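Local atomic coordinates of phenazine biosynthesis protein, PhzF family (Bacillus anthracis, PDB entry 3EDN), a protein that is probably an isomerase-like enzyme of the PhzF family, with a diaminopimelate epimerase-like fold, whose substrate is not established. Residues A[9-22]-A[75-87]. Numbering follows the deposited sequence.
Sequences YDAFTNKPNMGNPA and HGTVGTIYALRER. With SO4 (sulfate ion), chain C; SO4 (sulfate ion), chain D.
The amide of Asn20 lies flat over the imidazole of His75, the two planes 12° apart, with Asn20 ND2 above the ring centre at 3.3 Å from its plane. Asn20 CG is anti to the backbone N (chi1 -169°), which carries the amide over the ring, and a hydrogen bond from Asn20 ND2 to Val228 O fixes its rotation. At the imidazole edge, His75 NE2 gives a weak, bent hydrogen bond to Pro21 O (3.0 Å). His75 ND1 donates to sulfate O1 (chain C) at 2.7 Å, and so does His75 N. Gly230 N and Thr231 N also bind this sulfate, probably a crystallisation ion; its place between the N-terminal ends of helices 74-86 and 230-244 is consistent with the interdomain active-site cleft of the diaminopimelate epimerase-like fold. Helix 75-86 packs across the hairpin of strands 9-11 and 20-22, crossing strand 9-11 at 128°. Gly79, lacking a side chain, permits close approach: its CA is 4.9 Å from Ala11 CA. Beside it, Phe12 CE1 touches Val78 CG2 at 3.9 Å. Farther along, Ala83 CB sits over the Tyr9 ring, 3.5 Å from its centroid, a CH-pi contact, while Tyr9 CE2 comes to the edge of the Tyr82 ring. Tyr9 OH accepts from Arg87 NE (2.6 Å), nearly in the guanidinium plane, and Arg87 NH1 and NH2 hold sulfate O4 (chain D).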
ATOM      1  N   TYR A   9     -12.076 -19.117   2.297  1.00  8.10           N
ATOM      2  CA  TYR A   9     -12.483 -20.123   1.306  1.00  7.99           C
ATOM      3  C   TYR A   9     -11.391 -21.161   1.285  1.00  8.06           C
ATOM      4  O   TYR A   9     -10.218 -20.821   1.472  1.00  8.81           O
ATOM      5  CB  TYR A   9     -12.615 -19.504  -0.104  1.00  9.49           C
ATOM      6  CG  TYR A   9     -13.965 -18.884  -0.345  1.00  8.62           C
ATOM      7  CD1 TYR A   9     -14.369 -17.767   0.378  1.00  8.82           C
ATOM      8  CD2 TYR A   9     -14.851 -19.421  -1.279  1.00  9.22           C
ATOM      9  CE1 TYR A   9     -15.615 -17.202   0.181  1.00  9.27           C
ATOM     10  CE2 TYR A   9     -16.103 -18.862  -1.491  1.00  9.33           C
ATOM     11  CZ  TYR A   9     -16.472 -17.737  -0.755  1.00  9.95           C
ATOM     12  OH  TYR A   9     -17.718 -17.179  -0.939  1.00 10.74           O
ATOM     13  N   ASP A  10     -11.766 -22.423   1.079  1.00  8.41           N
ATOM     14  CA  ASP A  10     -10.752 -23.469   0.879  1.00  8.34           C
ATOM     15  C   ASP A  10     -10.601 -23.701  -0.610  1.00  8.32           C
ATOM     16  O   ASP A  10     -11.592 -23.939  -1.299  1.00  8.45           O
ATOM     17  CB  ASP A  10     -11.140 -24.783   1.562  1.00  9.01           C
ATOM     18  CG  ASP A  10     -10.633 -24.876   2.993  1.00  9.97           C
ATOM     19  OD1 ASP A  10      -9.984 -23.930   3.486  1.00 10.03           O
ATOM     20  OD2 ASP A  10     -10.898 -25.935   3.599  1.00 11.28           O
ATOM     21  N   ALA A  11      -9.371 -23.585  -1.107  1.00  8.07           N
ATOM     22  CA  ALA A  11      -9.084 -23.830  -2.529  1.00  8.40           C
ATOM     23  C   ALA A  11      -8.854 -25.315  -2.822  1.00  8.67           C
ATOM     24  O   ALA A  11      -8.385 -26.078  -1.953  1.00  8.51           O
ATOM     25  CB  ALA A  11      -7.869 -23.035  -2.963  1.00  9.08           C
ATOM     26  N   PHE A  12      -9.158 -25.708  -4.063  1.00  9.33           N
ATOM     27  CA  PHE A  12      -8.936 -27.074  -4.575  1.00 10.21           C
ATOM     28  C   PHE A  12      -9.770 -28.129  -3.849  1.00 10.86           C
ATOM     29  O   PHE A  12      -9.335 -29.276  -3.655  1.00 12.30           O
ATOM     30  CB  PHE A  12      -7.450 -27.456  -4.542  1.00 10.45           C
ATOM     31  CG  PHE A  12      -6.551 -26.510  -5.290  1.00  9.70           C
ATOM     32  CD1 PHE A  12      -6.755 -26.258  -6.642  1.00 10.18           C
ATOM     33  CD2 PHE A  12      -5.460 -25.920  -4.665  1.00 10.58           C
ATOM     34  CE1 PHE A  12      -5.907 -25.387  -7.348  1.00 10.27           C
ATOM     35  CE2 PHE A  12      -4.633 -25.062  -5.355  1.00 10.41           C
ATOM     36  CZ  PHE A  12      -4.842 -24.812  -6.693  1.00  9.99           C
ATOM     37  N   THR A  13     -10.972 -27.744  -3.442  1.00  9.65           N
ATOM     38  CA  THR A  13     -11.917 -28.688  -2.870  1.00 11.43           C
ATOM     39  C   THR A  13     -13.338 -28.170  -3.041  1.00 11.48           C
ATOM     40  O   THR A  13     -13.553 -26.976  -3.297  1.00 11.31           O
ATOM     41  CB  THR A  13     -11.634 -28.932  -1.365  1.00 10.98           C
ATOM     42  OG1 THR A  13     -12.368 -30.067  -0.905  1.00 13.27           O
ATOM     43  CG2 THR A  13     -12.045 -27.719  -0.540  1.00  9.92           C
ATOM     44  N   ASN A  14     -14.306 -29.081  -2.904  1.00 12.28           N
ATOM     45  CA  ASN A  14     -15.707 -28.683  -2.931  0.50 13.74           C
ATOM     46  C   ASN A  14     -16.353 -28.854  -1.566  1.00 13.83           C
ATOM     47  O   ASN A  14     -17.540 -28.576  -1.396  1.00 14.27           O
ATOM     48  CB  ASN A  14     -16.492 -29.434  -4.014  0.50 15.36           C
ATOM     49  CG  ASN A  14     -16.302 -30.933  -3.937  0.50 16.56           C
ATOM     50  OD1 ASN A  14     -15.799 -31.461  -2.942  0.50 18.00           O
ATOM     51  ND2 ASN A  14     -16.706 -31.632  -4.998  0.50 17.84           N
ATOM     52  N   LYS A  15     -15.559 -29.253  -0.572  1.00 12.50           N
ATOM     53  CA  LYS A  15     -16.092 -29.397   0.791  1.00 12.52           C
ATOM     54  C   LYS A  15     -15.357 -28.555   1.817  1.00 10.82           C
ATOM     55  O   LYS A  15     -14.136 -28.569   1.865  1.00 10.67           O
ATOM     56  CB  LYS A  15     -16.113 -30.868   1.196  1.00 14.54           C
ATOM     57  CG  LYS A  15     -17.072 -31.677   0.327  1.00 16.70           C
ATOM     58  CD  LYS A  15     -17.450 -32.989   0.941  1.00 18.73           C
ATOM     59  CE  LYS A  15     -18.329 -33.785  -0.015  1.00 18.43           C
ATOM     60  NZ  LYS A  15     -19.702 -33.261  -0.017  1.00 19.52           N
ATOM     61  N   PRO A  16     -16.104 -27.786   2.637  1.00  9.47           N
ATOM     62  CA  PRO A  16     -15.472 -26.935   3.655  1.00  9.11           C
ATOM     63  C   PRO A  16     -14.477 -27.735   4.508  1.00  9.52           C
ATOM     64  O   PRO A  16     -14.746 -28.896   4.867  1.00  9.19           O
ATOM     65  CB  PRO A  16     -16.669 -26.473   4.505  1.00 10.67           C
ATOM     66  CG  PRO A  16     -17.845 -26.575   3.603  1.00 12.25           C
ATOM     67  CD  PRO A  16     -17.569 -27.713   2.685  1.00 10.55           C
ATOM     68  N   ASN A  17     -13.347 -27.137   4.816  1.00  9.56           N
ATOM     69  CA  ASN A  17     -12.289 -27.701   5.651  1.00 10.36           C
ATOM     70  C   ASN A  17     -11.405 -28.720   4.964  1.00 11.37           C
ATOM     71  O   ASN A  17     -10.537 -29.201   5.536  1.00 13.10           O
ATOM     72  CB  ASN A  17     -12.804 -28.283   6.980  1.00 10.90           C
ATOM     73  CG  ASN A  17     -13.747 -27.342   7.722  1.00 11.41           C
ATOM     74  OD1 ASN A  17     -13.328 -26.470   8.389  1.00 14.07           O
ATOM     75  ND2 ASN A  17     -14.971 -27.539   7.553  1.00  8.10           N
HETATM   76  N   MSE A  18     -11.694 -29.024   3.721  1.00 10.25           N
HETATM   77  CA  MSE A  18     -10.968 -30.125   3.095  0.50 10.88           C
HETATM   78  C   MSE A  18      -9.948 -29.667   2.057  1.00 10.60           C
HETATM   79  O   MSE A  18      -9.371 -30.476   1.349  1.00  9.40           O
HETATM   80  CB  MSE A  18     -11.955 -31.151   2.531  0.50 11.50           C
HETATM   81  CG  MSE A  18     -13.000 -31.570   3.543  0.50 12.98           C
HETATM   82 SE   MSE A  18     -13.845 -33.277   3.175  0.50 14.53          SE
HETATM   83  CE  MSE A  18     -12.568 -34.481   4.021  0.50 13.80           C
ATOM     84  N   GLY A  19      -9.688 -28.360   2.009  1.00  8.43           N
ATOM     85  CA  GLY A  19      -8.737 -27.819   1.049  1.00  8.36           C
ATOM     86  C   GLY A  19      -7.646 -26.936   1.639  1.00  8.13           C
ATOM     87  O   GLY A  19      -7.299 -27.037   2.830  1.00  9.78           O
ATOM     88  N   ASN A  20      -7.103 -26.074   0.781  1.00  7.85           N
ATOM     89  CA  ASN A  20      -6.013 -25.184   1.137  1.00  8.46           C
ATOM     90  C   ASN A  20      -6.580 -23.810   1.463  1.00  8.73           C
ATOM     91  O   ASN A  20      -7.083 -23.128   0.587  1.00  8.67           O
ATOM     92  CB  ASN A  20      -5.039 -25.112  -0.033  1.00  8.93           C
ATOM     93  CG  ASN A  20      -3.728 -24.421   0.331  1.00  9.56           C
ATOM     94  OD1 ASN A  20      -3.612 -23.790   1.393  1.00 10.51           O
ATOM     95  ND2 ASN A  20      -2.731 -24.565  -0.521  1.00 10.38           N
ATOM     96  N   PRO A  21      -6.529 -23.420   2.741  1.00  8.71           N
ATOM     97  CA  PRO A  21      -7.175 -22.153   3.146  1.00  8.74           C
ATOM     98  C   PRO A  21      -6.668 -20.931   2.424  1.00  8.64           C
ATOM     99  O   PRO A  21      -5.452 -20.754   2.195  1.00  8.80           O
ATOM    100  CB  PRO A  21      -6.791 -22.027   4.623  1.00  8.98           C
ATOM    101  CG  PRO A  21      -6.660 -23.467   5.067  1.00  9.76           C
ATOM    102  CD  PRO A  21      -5.912 -24.095   3.895  1.00  9.36           C
ATOM    103  N   ALA A  22      -7.622 -20.072   2.086  1.00  8.87           N
ATOM    104  CA  ALA A  22      -7.335 -18.848   1.384  1.00  8.16           C
ATOM    105  C   ALA A  22      -8.129 -17.756   2.114  1.00  9.12           C
ATOM    106  O   ALA A  22      -9.357 -17.760   2.080  1.00  8.52           O
ATOM    107  CB  ALA A  22      -7.800 -18.979  -0.080  1.00  9.76           C
ATOM    108  N   HIS A  75      -3.142 -20.845  -5.160  1.00  9.85           N
ATOM    109  CA  HIS A  75      -4.350 -21.256  -4.448  1.00  9.37           C
ATOM    110  C   HIS A  75      -5.175 -20.051  -3.978  1.00 10.19           C
ATOM    111  O   HIS A  75      -6.407 -20.110  -3.942  1.00  9.51           O
ATOM    112  CB  HIS A  75      -4.079 -22.277  -3.323  1.00  9.74           C
ATOM    113  CG  HIS A  75      -3.608 -21.679  -2.034  1.00 10.37           C
ATOM    114  ND1 HIS A  75      -2.286 -21.376  -1.795  1.00 10.89           N
ATOM    115  CD2 HIS A  75      -4.278 -21.381  -0.892  1.00 11.68           C
ATOM    116  CE1 HIS A  75      -2.164 -20.897  -0.568  1.00 12.02           C
ATOM    117  NE2 HIS A  75      -3.360 -20.882  -0.004  1.00 11.52           N
ATOM    118  N   GLY A  76      -4.493 -18.954  -3.653  1.00 10.55           N
ATOM    119  CA  GLY A  76      -5.192 -17.723  -3.253  1.00 10.32           C
ATOM    120  C   GLY A  76      -5.950 -17.139  -4.430  1.00 10.44           C
ATOM    121  O   GLY A  76      -7.061 -16.640  -4.289  1.00 11.11           O
ATOM    122  N   THR A  77      -5.367 -17.227  -5.613  1.00  9.77           N
ATOM    123  CA  THR A  77      -6.057 -16.786  -6.815  1.00  9.50           C
ATOM    124  C   THR A  77      -7.280 -17.652  -7.105  1.00  9.46           C
ATOM    125  O   THR A  77      -8.369 -17.145  -7.373  1.00  8.60           O
ATOM    126  CB  THR A  77      -5.082 -16.771  -8.014  1.00  9.78           C
ATOM    127  OG1 THR A  77      -4.008 -15.858  -7.720  1.00 11.40           O
ATOM    128  CG2 THR A  77      -5.781 -16.333  -9.289  1.00  9.54           C
ATOM    129  N   VAL A  78      -7.113 -18.964  -7.044  1.00  9.67           N
ATOM    130  CA  VAL A  78      -8.253 -19.856  -7.207  1.00  9.75           C
ATOM    131  C   VAL A  78      -9.375 -19.547  -6.204  1.00  9.46           C
ATOM    132  O   VAL A  78     -10.522 -19.358  -6.603  1.00  8.76           O
ATOM    133  CB  VAL A  78      -7.832 -21.335  -7.105  1.00 10.30           C
ATOM    134  CG1 VAL A  78      -9.060 -22.262  -6.906  1.00 10.71           C
ATOM    135  CG2 VAL A  78      -7.020 -21.741  -8.338  1.00 11.72           C
ATOM    136  N   GLY A  79      -9.046 -19.489  -4.914  1.00  8.78           N
ATOM    137  CA  GLY A  79     -10.078 -19.220  -3.923  1.00  9.98           C
ATOM    138  C   GLY A  79     -10.731 -17.861  -4.118  1.00  9.20           C
ATOM    139  O   GLY A  79     -11.959 -17.712  -4.010  1.00  9.23           O
ATOM    140  N   THR A  80      -9.916 -16.864  -4.429  1.00  7.67           N
ATOM    141  CA  THR A  80     -10.425 -15.481  -4.517  1.00  8.10           C
ATOM    142  C   THR A  80     -11.311 -15.277  -5.740  1.00  8.64           C
ATOM    143  O   THR A  80     -12.412 -14.725  -5.637  1.00  8.89           O
ATOM    144  CB  THR A  80      -9.287 -14.452  -4.489  1.00  8.27           C
ATOM    145  OG1 THR A  80      -8.555 -14.587  -3.263  1.00  9.04           O
ATOM    146  CG2 THR A  80      -9.817 -13.023  -4.585  1.00  8.44           C
ATOM    147  N   ILE A  81     -10.860 -15.738  -6.903  1.00  8.52           N
ATOM    148  CA  ILE A  81     -11.696 -15.592  -8.085  1.00  8.77           C
ATOM    149  C   ILE A  81     -12.958 -16.445  -7.950  1.00  8.15           C
ATOM    150  O   ILE A  81     -14.035 -16.018  -8.345  1.00  9.19           O
ATOM    151  CB  ILE A  81     -10.947 -15.901  -9.383  1.00  8.87           C
ATOM    152  CG1 ILE A  81      -9.698 -15.031  -9.498  1.00  9.18           C
ATOM    153  CG2 ILE A  81     -11.869 -15.696 -10.598  1.00  9.52           C
ATOM    154  CD1 ILE A  81      -9.956 -13.549  -9.302  1.00 10.61           C
ATOM    155  N   TYR A  82     -12.842 -17.653  -7.408  1.00  7.55           N
ATOM    156  CA  TYR A  82     -14.041 -18.446  -7.159  1.00  8.28           C
ATOM    157  C   TYR A  82     -15.046 -17.658  -6.288  1.00  8.13           C
ATOM    158  O   TYR A  82     -16.251 -17.607  -6.580  1.00  9.78           O
ATOM    159  CB  TYR A  82     -13.674 -19.757  -6.454  1.00  9.19           C
ATOM    160  CG  TYR A  82     -14.890 -20.595  -6.159  1.00  9.33           C
ATOM    161  CD1 TYR A  82     -15.343 -21.560  -7.060  1.00  9.57           C
ATOM    162  CD2 TYR A  82     -15.621 -20.390  -4.994  1.00  8.91           C
ATOM    163  CE1 TYR A  82     -16.479 -22.310  -6.799  1.00 10.19           C
ATOM    164  CE2 TYR A  82     -16.754 -21.153  -4.715  1.00  9.57           C
ATOM    165  CZ  TYR A  82     -17.178 -22.097  -5.624  1.00  9.58           C
ATOM    166  OH  TYR A  82     -18.313 -22.816  -5.325  1.00 11.75           O
ATOM    167  N   ALA A  83     -14.564 -17.079  -5.193  1.00  8.11           N
ATOM    168  CA  ALA A  83     -15.452 -16.330  -4.308  1.00  8.34           C
ATOM    169  C   ALA A  83     -16.084 -15.134  -5.017  1.00  8.56           C
ATOM    170  O   ALA A  83     -17.298 -14.910  -4.921  1.00  9.82           O
ATOM    171  CB  ALA A  83     -14.691 -15.886  -3.079  1.00  8.15           C
ATOM    172  N   LEU A  84     -15.276 -14.373  -5.744  1.00  8.83           N
ATOM    173  CA  LEU A  84     -15.840 -13.230  -6.481  1.00  9.11           C
ATOM    174  C   LEU A  84     -16.910 -13.680  -7.462  1.00  9.67           C
ATOM    175  O   LEU A  84     -17.983 -13.083  -7.552  1.00  9.68           O
ATOM    176  CB  LEU A  84     -14.752 -12.456  -7.228  1.00  9.93           C
ATOM    177  CG  LEU A  84     -13.710 -11.714  -6.398  1.00  9.04           C
ATOM    178  CD1 LEU A  84     -12.535 -11.270  -7.236  1.00  8.34           C
ATOM    179  CD2 LEU A  84     -14.352 -10.479  -5.752  1.00  8.94           C
ATOM    180  N   ARG A  85     -16.619 -14.729  -8.212  1.00  8.98           N
ATOM    181  CA  ARG A  85     -17.562 -15.201  -9.210  0.50  9.79           C
ATOM    182  C   ARG A  85     -18.845 -15.709  -8.555  1.00 10.30           C
ATOM    183  O   ARG A  85     -19.946 -15.300  -8.940  1.00 10.72           O
ATOM    184  CB  ARG A  85     -16.902 -16.284 -10.071  0.50 10.53           C
ATOM    185  CG  ARG A  85     -17.855 -17.055 -10.970  0.50 11.50           C
ATOM    186  CD  ARG A  85     -18.158 -16.330 -12.272  0.50 13.73           C
ATOM    187  NE  ARG A  85     -18.866 -17.237 -13.169  0.50 15.63           N
ATOM    188  CZ  ARG A  85     -18.785 -17.225 -14.495  0.50 17.28           C
ATOM    189  NH1 ARG A  85     -18.026 -16.339 -15.125  0.50 18.18           N
ATOM    190  NH2 ARG A  85     -19.471 -18.115 -15.193  0.50 17.83           N
ATOM    191  N   GLU A  86     -18.713 -16.582  -7.562  1.00 10.49           N
ATOM    192  CA  GLU A  86     -19.877 -17.206  -6.963  0.50 11.20           C
ATOM    193  C   GLU A  86     -20.735 -16.214  -6.191  1.00 10.64           C
ATOM    194  O   GLU A  86     -21.921 -16.448  -5.992  1.00 11.36           O
ATOM    195  CB  GLU A  86     -19.436 -18.374  -6.078  0.50 13.77           C
ATOM    196  CG  GLU A  86     -18.882 -19.529  -6.892  0.50 16.02           C
ATOM    197  CD  GLU A  86     -19.908 -20.091  -7.857  0.50 17.03           C
ATOM    198  OE1 GLU A  86     -19.809 -19.821  -9.077  0.50 18.15           O
ATOM    199  OE2 GLU A  86     -20.836 -20.768  -7.384  0.50 18.18           O
ATOM    200  N   ARG A  87     -20.123 -15.118  -5.743  1.00 10.43           N
ATOM    201  CA  ARG A  87     -20.851 -14.088  -4.979  1.00 10.37           C
ATOM    202  C   ARG A  87     -21.519 -13.037  -5.849  1.00 10.59           C
ATOM    203  O   ARG A  87     -22.203 -12.155  -5.327  1.00 11.18           O
ATOM    204  CB  ARG A  87     -19.920 -13.395  -3.981  1.00 11.89           C
ATOM    205  CG  ARG A  87     -19.500 -14.352  -2.898  1.00 11.86           C
ATOM    206  CD  ARG A  87     -18.569 -13.770  -1.837  1.00 13.96           C
ATOM    207  NE  ARG A  87     -18.595 -14.724  -0.747  1.00 16.56           N
ATOM    208  CZ  ARG A  87     -19.400 -14.632   0.311  1.00 15.78           C
ATOM    209  NH1 ARG A  87     -20.163 -13.553   0.488  1.00 16.69           N
ATOM    210  NH2 ARG A  87     -19.389 -15.600   1.213  1.00 17.68           N
TER
HETATM  211  S   SO4 C 300      -0.285 -23.119  -4.172  1.00 13.59           S
HETATM  212  O1  SO4 C 300      -0.690 -21.727  -3.997  1.00 13.43           O
HETATM  213  O2  SO4 C 300      -1.355 -24.083  -3.973  1.00 13.61           O
HETATM  214  O3  SO4 C 300       0.351 -23.265  -5.444  1.00 14.44           O
HETATM  215  O4  SO4 C 300       0.766 -23.361  -3.175  1.00 16.82           O
HETATM  216  S   SO4 D 301     -22.381 -15.121   2.952  0.75 25.12           S
HETATM  217  O1  SO4 D 301     -22.107 -16.297   2.138  0.75 25.49           O
HETATM  218  O2  SO4 D 301     -23.400 -14.291   2.323  0.75 24.36           O
HETATM  219  O3  SO4 D 301     -22.893 -15.548   4.254  0.75 25.59           O
HETATM  220  O4  SO4 D 301     -21.171 -14.338   3.142  0.75 25.66           O